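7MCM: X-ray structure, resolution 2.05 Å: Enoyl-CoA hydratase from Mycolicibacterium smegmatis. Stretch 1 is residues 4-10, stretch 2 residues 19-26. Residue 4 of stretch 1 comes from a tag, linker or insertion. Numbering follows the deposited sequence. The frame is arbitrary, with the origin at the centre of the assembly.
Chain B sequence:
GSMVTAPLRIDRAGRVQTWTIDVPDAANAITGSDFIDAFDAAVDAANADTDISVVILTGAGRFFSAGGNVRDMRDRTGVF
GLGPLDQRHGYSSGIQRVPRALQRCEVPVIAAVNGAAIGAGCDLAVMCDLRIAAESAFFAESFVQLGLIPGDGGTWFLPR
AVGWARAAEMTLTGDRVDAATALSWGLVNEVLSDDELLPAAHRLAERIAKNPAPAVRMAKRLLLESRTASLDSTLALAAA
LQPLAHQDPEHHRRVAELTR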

ATOM      1  N   VAL B   4     -23.025 -37.087  -3.060  1.00 78.22           N
ATOM      2  CA  VAL B   4     -23.821 -37.889  -2.134  1.00 86.90           C
ATOM      3  C   VAL B   4     -25.097 -37.146  -1.715  1.00 89.11           C
ATOM      4  O   VAL B   4     -26.200 -37.694  -1.778  1.00 80.47           O
ATOM      5  CB  VAL B   4     -22.984 -38.298  -0.899  1.00 81.64           C
ATOM      6  CG1 VAL B   4     -23.883 -38.829   0.213  1.00 80.35           C
ATOM      7  CG2 VAL B   4     -21.940 -39.344  -1.290  1.00 75.87           C
ATOM      8  N   THR B   5     -24.925 -35.894  -1.285  1.00 87.80           N
ATOM      9  CA  THR B   5     -26.027 -35.024  -0.887  1.00 82.84           C
ATOM     10  C   THR B   5     -25.668 -33.602  -1.289  1.00 76.42           C
ATOM     11  O   THR B   5     -24.537 -33.327  -1.704  1.00 77.61           O
ATOM     12  CB  THR B   5     -26.301 -35.092   0.624  1.00 82.05           C
ATOM     13  OG1 THR B   5     -27.525 -34.405   0.923  1.00 82.26           O
ATOM     14  CG2 THR B   5     -25.161 -34.438   1.411  1.00 68.70           C
ATOM     15  N   ALA B   6     -26.647 -32.703  -1.194  1.00 69.51           N
ATOM     16  CA  ALA B   6     -26.377 -31.286  -1.411  1.00 61.62           C
ATOM     17  C   ALA B   6     -25.295 -30.858  -0.428  1.00 51.71           C
ATOM     18  O   ALA B   6     -25.514 -30.946   0.786  1.00 54.97           O
ATOM     19  CB  ALA B   6     -27.634 -30.447  -1.213  1.00 68.34           C
ATOM     20  N   PRO B   7     -24.121 -30.420  -0.898  1.00 45.18           N
ATOM     21  CA  PRO B   7     -23.000 -30.154   0.022  1.00 44.16           C
ATOM     22  C   PRO B   7     -23.179 -28.938   0.908  1.00 46.09           C
ATOM     23  O   PRO B   7     -22.428 -28.800   1.883  1.00 37.87           O
ATOM     24  CB  PRO B   7     -21.811 -29.973  -0.924  1.00 51.04           C
ATOM     25  CG  PRO B   7     -22.429 -29.555  -2.226  1.00 50.23           C
ATOM     26  CD  PRO B   7     -23.728 -30.277  -2.306  1.00 48.07           C
ATOM     27  N   LEU B   8     -24.122 -28.049   0.610  1.00 44.55           N
ATOM     28  CA  LEU B   8     -24.335 -26.844   1.415  1.00 44.81           C
ATOM     29  C   LEU B   8     -25.844 -26.631   1.522  1.00 45.58           C
ATOM     30  O   LEU B   8     -26.471 -26.149   0.575  1.00 51.03           O
ATOM     31  CB  LEU B   8     -23.636 -25.647   0.780  1.00 38.50           C
ATOM     32  CG  LEU B   8     -23.550 -24.356   1.579  1.00 38.28           C
ATOM     33  CD1 LEU B   8     -22.743 -24.575   2.848  1.00 41.08           C
ATOM     34  CD2 LEU B   8     -22.955 -23.226   0.732  1.00 38.27           C
ATOM     35  N   ARG B   9     -26.426 -27.003   2.668  1.00 43.82           N
ATOM     36  CA  ARG B   9     -27.860 -26.819   2.886  1.00 44.14           C
ATOM     37  C   ARG B   9     -28.143 -25.364   3.242  1.00 42.55           C
ATOM     38  O   ARG B   9     -27.475 -24.787   4.106  1.00 39.35           O
ATOM     39  CB  ARG B   9     -28.369 -27.723   4.011  1.00 44.42           C
ATOM     40  CG  ARG B   9     -28.088 -29.202   3.821  1.00 57.12           C
ATOM     41  CD  ARG B   9     -29.014 -30.066   4.675  1.00 64.38           C
ATOM     42  NE  ARG B   9     -28.438 -30.366   5.982  1.00 70.88           N
ATOM     43  CZ  ARG B   9     -28.764 -29.735   7.103  1.00 71.50           C
ATOM     44  NH1 ARG B   9     -29.658 -28.757   7.111  1.00 74.82           N
ATOM     45  NH2 ARG B   9     -28.173 -30.092   8.244  1.00 67.10           N
ATOM     46  N   ILE B  10     -29.144 -24.772   2.600  1.00 48.31           N
ATOM     47  CA  ILE B  10     -29.461 -23.365   2.807  1.00 51.19           C
ATOM     48  C   ILE B  10     -30.856 -23.258   3.402  1.00 47.24           C
ATOM     49  O   ILE B  10     -31.834 -23.698   2.789  1.00 51.00           O
ATOM     50  CB  ILE B  10     -29.320 -22.551   1.515  1.00 50.56           C
ATOM     51  CG1 ILE B  10     -27.851 -22.587   1.067  1.00 49.18           C
ATOM     52  CG2 ILE B  10     -29.725 -21.111   1.760  1.00 44.61           C
ATOM     53  CD1 ILE B  10     -27.589 -21.933  -0.252  1.00 54.82           C
TER
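Stretch 2 (19-26) WTIDVPDA

Stretch 2 lies on stretch 1 as the neighbouring strand of an antiparallel β-sheet, a backbone-bonded contact extended past the strand by a salt bridge, a bridging water and loop packing. Strand 19-21 runs against strand 8-10 with an angle of 158° between their N-to-C directions, and the axes approach to 4.5 Å. Trp-19, Thr-20 and Ile-21 have extended backbones (phi/psi -108/119, -112/115 and -64/127) and pair with Ile-10, Arg-9 and Leu-8 in turn. Arg-9 and Thr-20 form the hydrogen-bonded pair: Arg-9 N donates to Thr-20 O and Thr-20 N to Arg-9 O, both at 2.9 Å. The ladder continues beyond the strands, where Asp-22 N donates to Pro-7 O at 2.7 Å; proline, lacking an amide hydrogen, can serve here through its carbonyl.

The side chains divide between the two faces. On one, Leu-8, Ile-10, Trp-19 and Ile-21 make an apolar cluster: Leu-8 CD1 lies 3.8 Å from Trp-19 CB and 4.2 Å from Ile-21 CG1, while Ile-10 CG1 meets Trp-19 CD1 at 3.9 Å. Branched aliphatic chains suit this surface because they pack without polar partners, and the indole adds a broad apolar surface while its NE1 finds a hydrogen bond elsewhere in the structure. On the other face, the long Arg-9 side chain lays its guanidinium over Thr-20 CG2, with NH2 3.7 Å from that methyl, and reaches Asp-22 at its edge. There Arg-9 NE and Asp-22 OD2, 3.3 Å apart, form a salt bridge whose hydrogen bond is weak. Asp-22 OD2 also accepts from a water 2.8 Å away; the same water donates to Ala-6 O at 2.8 Å and accepts from Thr-5 OG1 at 2.9 Å.

Farther out, Pro-7 CB packs 4.0 Å from Val-23 CG2, and Thr-5 CG2 lies 3.9 Å from Pro-24 CD. The tag-derived, poorly ordered Val-4 also touches stretch 2, its CG2 3.7 Å from Asp-25 OD2.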

ATOM      1  N   TRP B  19     -26.233 -21.570   6.348  1.00 36.71           N
ATOM      2  CA  TRP B  19     -25.554 -22.451   5.405  1.00 36.87           C
ATOM      3  C   TRP B  19     -24.899 -23.557   6.218  1.00 35.87           C
ATOM      4  O   TRP B  19     -24.054 -23.277   7.073  1.00 31.09           O
ATOM      5  CB  TRP B  19     -24.495 -21.698   4.604  1.00 36.70           C
ATOM      6  CG  TRP B  19     -24.995 -20.522   3.818  1.00 36.63           C
ATOM      7  CD1 TRP B  19     -26.290 -20.116   3.662  1.00 40.31           C
ATOM      8  CD2 TRP B  19     -24.192 -19.598   3.076  1.00 32.71           C
ATOM      9  NE1 TRP B  19     -26.341 -19.002   2.858  1.00 36.17           N
ATOM     10  CE2 TRP B  19     -25.064 -18.664   2.488  1.00 35.48           C
ATOM     11  CE3 TRP B  19     -22.813 -19.476   2.849  1.00 35.16           C
ATOM     12  CZ2 TRP B  19     -24.606 -17.622   1.679  1.00 37.36           C
ATOM     13  CZ3 TRP B  19     -22.361 -18.444   2.053  1.00 35.84           C
ATOM     14  CH2 TRP B  19     -23.251 -17.522   1.485  1.00 35.15           C
ATOM     15  N   THR B  20     -25.296 -24.806   5.964  1.00 36.36           N
ATOM     16  CA  THR B  20     -24.763 -25.947   6.695  1.00 35.62           C
ATOM     17  C   THR B  20     -23.920 -26.775   5.732  1.00 38.12           C
ATOM     18  O   THR B  20     -24.447 -27.350   4.771  1.00 39.41           O
ATOM     19  CB  THR B  20     -25.875 -26.791   7.313  1.00 40.20           C
ATOM     20  OG1 THR B  20     -26.726 -25.961   8.109  1.00 38.86           O
ATOM     21  CG2 THR B  20     -25.273 -27.849   8.203  1.00 37.33           C
ATOM     22  N   ILE B  21     -22.608 -26.829   6.000  1.00 39.11           N
ATOM     23  CA  ILE B  21     -21.714 -27.685   5.232  1.00 33.44           C
ATOM     24  C   ILE B  21     -22.124 -29.127   5.453  1.00 35.73           C
ATOM     25  O   ILE B  21     -22.257 -29.574   6.598  1.00 37.71           O
ATOM     26  CB  ILE B  21     -20.261 -27.464   5.674  1.00 33.97           C
ATOM     27  CG1 ILE B  21     -19.873 -25.985   5.551  1.00 32.91           C
ATOM     28  CG2 ILE B  21     -19.310 -28.392   4.875  1.00 32.94           C
ATOM     29  CD1 ILE B  21     -18.588 -25.633   6.297  1.00 28.32           C
ATOM     30  N   ASP B  22     -22.345 -29.871   4.356  1.00 34.84           N
ATOM     31  CA  ASP B  22     -22.853 -31.243   4.497  1.00 36.83           C
ATOM     32  C   ASP B  22     -22.133 -32.153   3.487  1.00 41.57           C
ATOM     33  O   ASP B  22     -22.660 -32.505   2.430  1.00 41.11           O
ATOM     34  CB  ASP B  22     -24.383 -31.276   4.337  1.00 43.48           C
ATOM     35  CG  ASP B  22     -25.022 -32.550   4.912  1.00 48.27           C
ATOM     36  OD1 ASP B  22     -24.279 -33.455   5.355  1.00 46.32           O
ATOM     37  OD2 ASP B  22     -26.273 -32.640   4.931  1.00 54.31           O
ATOM     38  N   VAL B  23     -20.907 -32.547   3.826  1.00 39.57           N
ATOM     39  CA  VAL B  23     -20.139 -33.493   3.016  1.00 39.81           C
ATOM     40  C   VAL B  23     -19.824 -34.686   3.911  1.00 41.98           C
ATOM     41  O   VAL B  23     -18.701 -34.799   4.424  1.00 39.00           O
ATOM     42  CB  VAL B  23     -18.873 -32.836   2.437  1.00 36.94           C
ATOM     43  CG1 VAL B  23     -18.174 -33.755   1.452  1.00 39.30           C
ATOM     44  CG2 VAL B  23     -19.226 -31.521   1.760  1.00 35.58           C
ATOM     45  N   PRO B  24     -20.790 -35.578   4.149  1.00 43.60           N
ATOM     46  CA  PRO B  24     -20.617 -36.590   5.199  1.00 44.55           C
ATOM     47  C   PRO B  24     -19.601 -37.668   4.868  1.00 52.27           C
ATOM     48  O   PRO B  24     -19.117 -38.324   5.793  1.00 49.31           O
ATOM     49  CB  PRO B  24     -22.022 -37.199   5.335  1.00 52.14           C
ATOM     50  CG  PRO B  24     -22.632 -37.023   3.988  1.00 47.89           C
ATOM     51  CD  PRO B  24     -22.105 -35.691   3.488  1.00 43.46           C
ATOM     52  N   ASP B  25     -19.292 -37.909   3.595  1.00 46.69           N
ATOM     53  CA  ASP B  25     -18.297 -38.915   3.256  1.00 49.43           C
ATOM     54  C   ASP B  25     -16.866 -38.389   3.342  1.00 47.78           C
ATOM     55  O   ASP B  25     -15.928 -39.157   3.100  1.00 53.54           O
ATOM     56  CB  ASP B  25     -18.593 -39.501   1.867  1.00 63.37           C
ATOM     57  CG  ASP B  25     -18.683 -38.436   0.777  1.00 59.97           C
ATOM     58  OD1 ASP B  25     -19.042 -37.282   1.086  1.00 57.38           O
ATOM     59  OD2 ASP B  25     -18.425 -38.775  -0.400  1.00 78.69           O
ATOM     60  N   ALA B  26     -16.679 -37.114   3.703  1.00 51.21           N
ATOM     61  CA  ALA B  26     -15.355 -36.518   3.833  1.00 49.91           C
ATOM     62  C   ALA B  26     -15.303 -35.515   4.989  1.00 43.51           C
ATOM     63  O   ALA B  26     -14.524 -34.559   4.946  1.00 41.56           O
ATOM     64  CB  ALA B  26     -14.920 -35.843   2.528  1.00 46.53           C
TER
HETATM   65  O   HOH W   1     -27.421 -31.942   2.520  1.00 52.78           O